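Local coordinates for CocE/NonD family hydrolase (Staphylococcus aureus subsp. aureus COL, PDB 3III), which is probably a serine hydrolase of the alpha/beta-hydrolase fold, related to cocaine esterase and X-Pro dipeptidyl-peptidases, whose natural substrate is not established, at residues A[403-414]-A[549-560]. Residues are numbered along the deposited sequence; the frame is centred on the assembly and turned at random.
Sequences TELVGNMNLKLW and KYDSQLIIPIVN
Trp414 and Asp551 meet in the indole plane: NE1 of Trp414 donates to OD1 of Asp551 at 2.9 Å, nearly straight at 165°. The same OD1 takes a salt bridge from NZ of Lys412, also 2.9 Å, on its syn side; the lysine reaches it fully extended. Over one indole face sits Tyr550, its CA 3.6 Å from the centroid of the five-membered ring, a CH-pi contact, while its phenol edge meets the same face in an offset edge-to-face pair with planes at 63°. OG of Ser552, which also bonds to Tyr545, accepts a hydrogen bond from the backbone N-H of Trp414.

From Lys412 to Asn410 the strands pair antiparallel with Gln553 to Ile555, N of Lys412 lying 2.8 Å from O of Gln553. On one face CB of Leu411 lies 4.0 Å from CD1 of Leu554, both side chains packing against strand 508-514. At the corner by Gly407 Pro557 wedges in, its CD 3.6 Å from CG of selenomethionine Met409, crossing it at about a right angle. Past it the register shifts by two, and CD2 of Leu405 lies 3.7 Å from CG1 of its partner Ile558. At the far end OE1 of Glu404, also paired with Lys347, accepts a short, bent hydrogen bond of doubtful geometry from ND2 of Asn560.

The C-terminal strand is thus stitched into the jelly-roll-like beta domain by an apolar face (Leu411, Leu554, Leu405, Ile558) and polar ends; the shared OD1 probably fixes the indole's rotation, while the buried O of Asn408, beside CD of Pro557, finds no partner.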
# COMPACT_ATOMS: atom_id res chain seq x y z
N THR A 403 -10.35 -24.22 5.41
CA THR A 403 -9.06 -23.79 5.91
C THR A 403 -8.89 -22.33 5.65
O THR A 403 -9.08 -21.90 4.51
CB THR A 403 -7.95 -24.56 5.18
OG1 THR A 403 -8.17 -25.96 5.42
CG2 THR A 403 -6.54 -24.15 5.64
N GLU A 404 -8.48 -21.57 6.67
CA GLU A 404 -8.17 -20.14 6.50
C GLU A 404 -6.68 -19.88 6.48
O GLU A 404 -5.95 -20.28 7.39
CB GLU A 404 -8.86 -19.28 7.56
CG GLU A 404 -10.40 -19.47 7.53
CD GLU A 404 -11.20 -18.63 8.50
OE1 GLU A 404 -10.64 -17.96 9.40
OE2 GLU A 404 -12.45 -18.64 8.34
N LEU A 405 -6.23 -19.22 5.42
CA LEU A 405 -4.86 -18.81 5.24
C LEU A 405 -4.78 -17.29 5.36
O LEU A 405 -5.30 -16.56 4.53
CB LEU A 405 -4.34 -19.23 3.86
CG LEU A 405 -4.35 -20.74 3.59
CD1 LEU A 405 -3.52 -20.92 2.35
CD2 LEU A 405 -3.83 -21.57 4.76
N VAL A 406 -4.12 -16.81 6.41
CA VAL A 406 -4.01 -15.37 6.63
C VAL A 406 -2.60 -15.02 7.02
O VAL A 406 -2.15 -15.34 8.11
CB VAL A 406 -5.00 -14.89 7.69
CG1 VAL A 406 -4.85 -13.34 7.93
CG2 VAL A 406 -6.47 -15.20 7.31
N GLY A 407 -1.93 -14.28 6.15
CA GLY A 407 -0.58 -13.89 6.36
C GLY A 407 0.31 -14.05 5.14
O GLY A 407 -0.17 -14.04 3.97
N ASN A 408 1.63 -14.10 5.39
CA ASN A 408 2.63 -14.28 4.34
C ASN A 408 2.67 -15.74 3.92
O ASN A 408 2.32 -16.60 4.70
CB ASN A 408 4.01 -13.83 4.83
CG ASN A 408 4.19 -12.29 4.80
OD1 ASN A 408 4.62 -11.72 3.77
ND2 ASN A 408 3.96 -11.64 5.94
N MSE A 409 3.10 -16.00 2.68
CA MSE A 409 3.46 -17.35 2.25
C MSE A 409 4.80 -17.26 1.59
O MSE A 409 5.16 -16.22 1.04
CB MSE A 409 2.46 -17.90 1.25
CG MSE A 409 1.00 -17.69 1.65
SE MSE A 409 -0.18 -18.88 0.55
CE MSE A 409 -1.89 -17.78 0.68
N ASN A 410 5.50 -18.38 1.63
CA ASN A 410 6.88 -18.48 1.17
C ASN A 410 6.93 -19.63 0.19
O ASN A 410 6.62 -20.79 0.55
CB ASN A 410 7.84 -18.72 2.38
CG ASN A 410 9.30 -18.76 1.97
OD1 ASN A 410 9.62 -18.66 0.78
ND2 ASN A 410 10.21 -18.87 2.95
N LEU A 411 7.32 -19.31 -1.03
CA LEU A 411 7.50 -20.33 -2.04
C LEU A 411 8.98 -20.62 -2.25
O LEU A 411 9.71 -19.79 -2.81
CB LEU A 411 6.83 -19.91 -3.35
CG LEU A 411 7.02 -20.91 -4.49
CD1 LEU A 411 6.43 -22.28 -4.08
CD2 LEU A 411 6.36 -20.37 -5.81
N LYS A 412 9.42 -21.81 -1.78
CA LYS A 412 10.79 -22.25 -1.93
C LYS A 412 10.90 -23.09 -3.19
O LYS A 412 10.20 -24.10 -3.35
CB LYS A 412 11.33 -23.01 -0.73
CG LYS A 412 12.86 -23.24 -0.90
CD LYS A 412 13.42 -24.19 0.14
CE LYS A 412 14.90 -24.29 0.09
NZ LYS A 412 15.33 -25.22 1.18
N LEU A 413 11.76 -22.66 -4.10
CA LEU A 413 12.04 -23.42 -5.31
C LEU A 413 13.52 -23.70 -5.50
O LEU A 413 14.36 -22.88 -5.13
CB LEU A 413 11.52 -22.70 -6.57
CG LEU A 413 10.06 -22.25 -6.60
CD1 LEU A 413 9.84 -21.25 -7.77
CD2 LEU A 413 9.08 -23.46 -6.64
N TRP A 414 13.82 -24.84 -6.12
CA TRP A 414 15.10 -25.07 -6.68
C TRP A 414 15.06 -24.91 -8.21
O TRP A 414 14.24 -25.51 -8.89
CB TRP A 414 15.63 -26.45 -6.28
CG TRP A 414 15.84 -26.60 -4.80
CD1 TRP A 414 14.89 -26.85 -3.85
CD2 TRP A 414 17.10 -26.59 -4.12
NE1 TRP A 414 15.49 -26.96 -2.62
CE2 TRP A 414 16.83 -26.77 -2.75
CE3 TRP A 414 18.41 -26.36 -4.53
CZ2 TRP A 414 17.83 -26.80 -1.79
CZ3 TRP A 414 19.42 -26.37 -3.58
CH2 TRP A 414 19.12 -26.59 -2.22
N LYS A 549 16.74 -33.97 -2.42
CA LYS A 549 17.34 -32.75 -1.86
C LYS A 549 16.67 -31.46 -2.30
O LYS A 549 16.88 -30.42 -1.68
CB LYS A 549 18.84 -32.67 -2.19
CG LYS A 549 19.18 -32.50 -3.69
CD LYS A 549 20.72 -32.37 -3.93
CE LYS A 549 21.26 -33.41 -4.92
NZ LYS A 549 22.73 -33.78 -4.75
N TYR A 550 15.86 -31.51 -3.36
CA TYR A 550 15.25 -30.29 -3.89
C TYR A 550 13.90 -30.07 -3.21
O TYR A 550 12.88 -30.29 -3.83
CB TYR A 550 15.07 -30.39 -5.42
CG TYR A 550 16.36 -30.63 -6.12
CD1 TYR A 550 17.42 -29.76 -5.94
CD2 TYR A 550 16.55 -31.73 -6.95
CE1 TYR A 550 18.64 -29.97 -6.57
CE2 TYR A 550 17.77 -31.95 -7.57
CZ TYR A 550 18.81 -31.04 -7.37
OH TYR A 550 20.04 -31.18 -7.94
N ASP A 551 13.92 -29.64 -1.95
CA ASP A 551 12.71 -29.55 -1.11
C ASP A 551 11.88 -28.31 -1.42
O ASP A 551 11.56 -27.51 -0.55
CB ASP A 551 13.07 -29.63 0.38
CG ASP A 551 13.92 -28.44 0.86
OD1 ASP A 551 14.53 -27.71 0.04
OD2 ASP A 551 13.96 -28.24 2.08
N SER A 552 11.52 -28.16 -2.68
CA SER A 552 10.62 -27.12 -3.11
C SER A 552 9.31 -27.29 -2.36
O SER A 552 8.76 -28.38 -2.30
CB SER A 552 10.41 -27.23 -4.62
OG SER A 552 11.64 -26.99 -5.25
N GLN A 553 8.82 -26.22 -1.77
CA GLN A 553 7.63 -26.28 -0.92
C GLN A 553 7.03 -24.89 -0.80
O GLN A 553 7.76 -23.90 -1.00
CB GLN A 553 8.04 -26.74 0.46
CG GLN A 553 9.07 -25.83 1.12
CD GLN A 553 9.60 -26.42 2.38
OE1 GLN A 553 9.02 -26.22 3.47
NE2 GLN A 553 10.69 -27.15 2.27
N LEU A 554 5.73 -24.85 -0.49
CA LEU A 554 4.99 -23.64 -0.18
C LEU A 554 4.66 -23.64 1.31
O LEU A 554 4.05 -24.56 1.81
CB LEU A 554 3.72 -23.54 -1.04
CG LEU A 554 2.87 -22.28 -0.77
CD1 LEU A 554 3.52 -20.95 -1.31
CD2 LEU A 554 1.48 -22.62 -1.35
N ILE A 555 5.12 -22.64 2.05
CA ILE A 555 4.74 -22.48 3.45
C ILE A 555 3.42 -21.64 3.48
O ILE A 555 3.40 -20.53 2.98
CB ILE A 555 5.81 -21.73 4.25
CG1 ILE A 555 7.16 -22.44 4.20
CG2 ILE A 555 5.37 -21.50 5.70
CD1 ILE A 555 7.15 -23.81 4.76
N ILE A 556 2.39 -22.18 4.10
CA ILE A 556 1.10 -21.53 4.17
C ILE A 556 0.72 -21.22 5.62
O ILE A 556 0.98 -22.01 6.51
CB ILE A 556 -0.01 -22.35 3.49
CG1 ILE A 556 -0.25 -23.70 4.18
CG2 ILE A 556 0.27 -22.45 2.00
CD1 ILE A 556 -1.46 -24.44 3.58
N PRO A 557 0.12 -20.04 5.87
CA PRO A 557 -0.20 -19.59 7.24
C PRO A 557 -1.59 -20.00 7.65
O PRO A 557 -2.57 -19.24 7.48
CB PRO A 557 -0.14 -18.06 7.10
CG PRO A 557 -0.56 -17.81 5.60
CD PRO A 557 0.12 -18.94 4.90
N ILE A 558 -1.73 -21.21 8.19
CA ILE A 558 -3.03 -21.74 8.53
C ILE A 558 -3.44 -21.13 9.86
O ILE A 558 -2.69 -21.19 10.88
CB ILE A 558 -3.05 -23.29 8.65
CG1 ILE A 558 -2.63 -23.94 7.32
CG2 ILE A 558 -4.47 -23.79 9.12
CD1 ILE A 558 -2.71 -25.38 7.27
N VAL A 559 -4.63 -20.54 9.89
CA VAL A 559 -5.16 -19.93 11.12
C VAL A 559 -6.59 -20.41 11.45
O VAL A 559 -7.25 -20.96 10.63
CB VAL A 559 -5.13 -18.39 10.99
CG1 VAL A 559 -3.73 -17.89 10.85
CG2 VAL A 559 -5.92 -17.89 9.82
N ASN A 560 -7.07 -20.14 12.65
CA ASN A 560 -8.55 -20.24 12.94
C ASN A 560 -9.19 -21.65 12.78
O ASN A 560 -8.46 -22.65 12.88
CB ASN A 560 -9.36 -19.26 12.09
CG ASN A 560 -8.96 -17.80 12.32
OD1 ASN A 560 -8.63 -17.42 13.46
ND2 ASN A 560 -9.01 -16.94 11.22
O HOH W 1 -8.17 -22.83 9.23
O HOH W 2 14.38 -26.11 3.69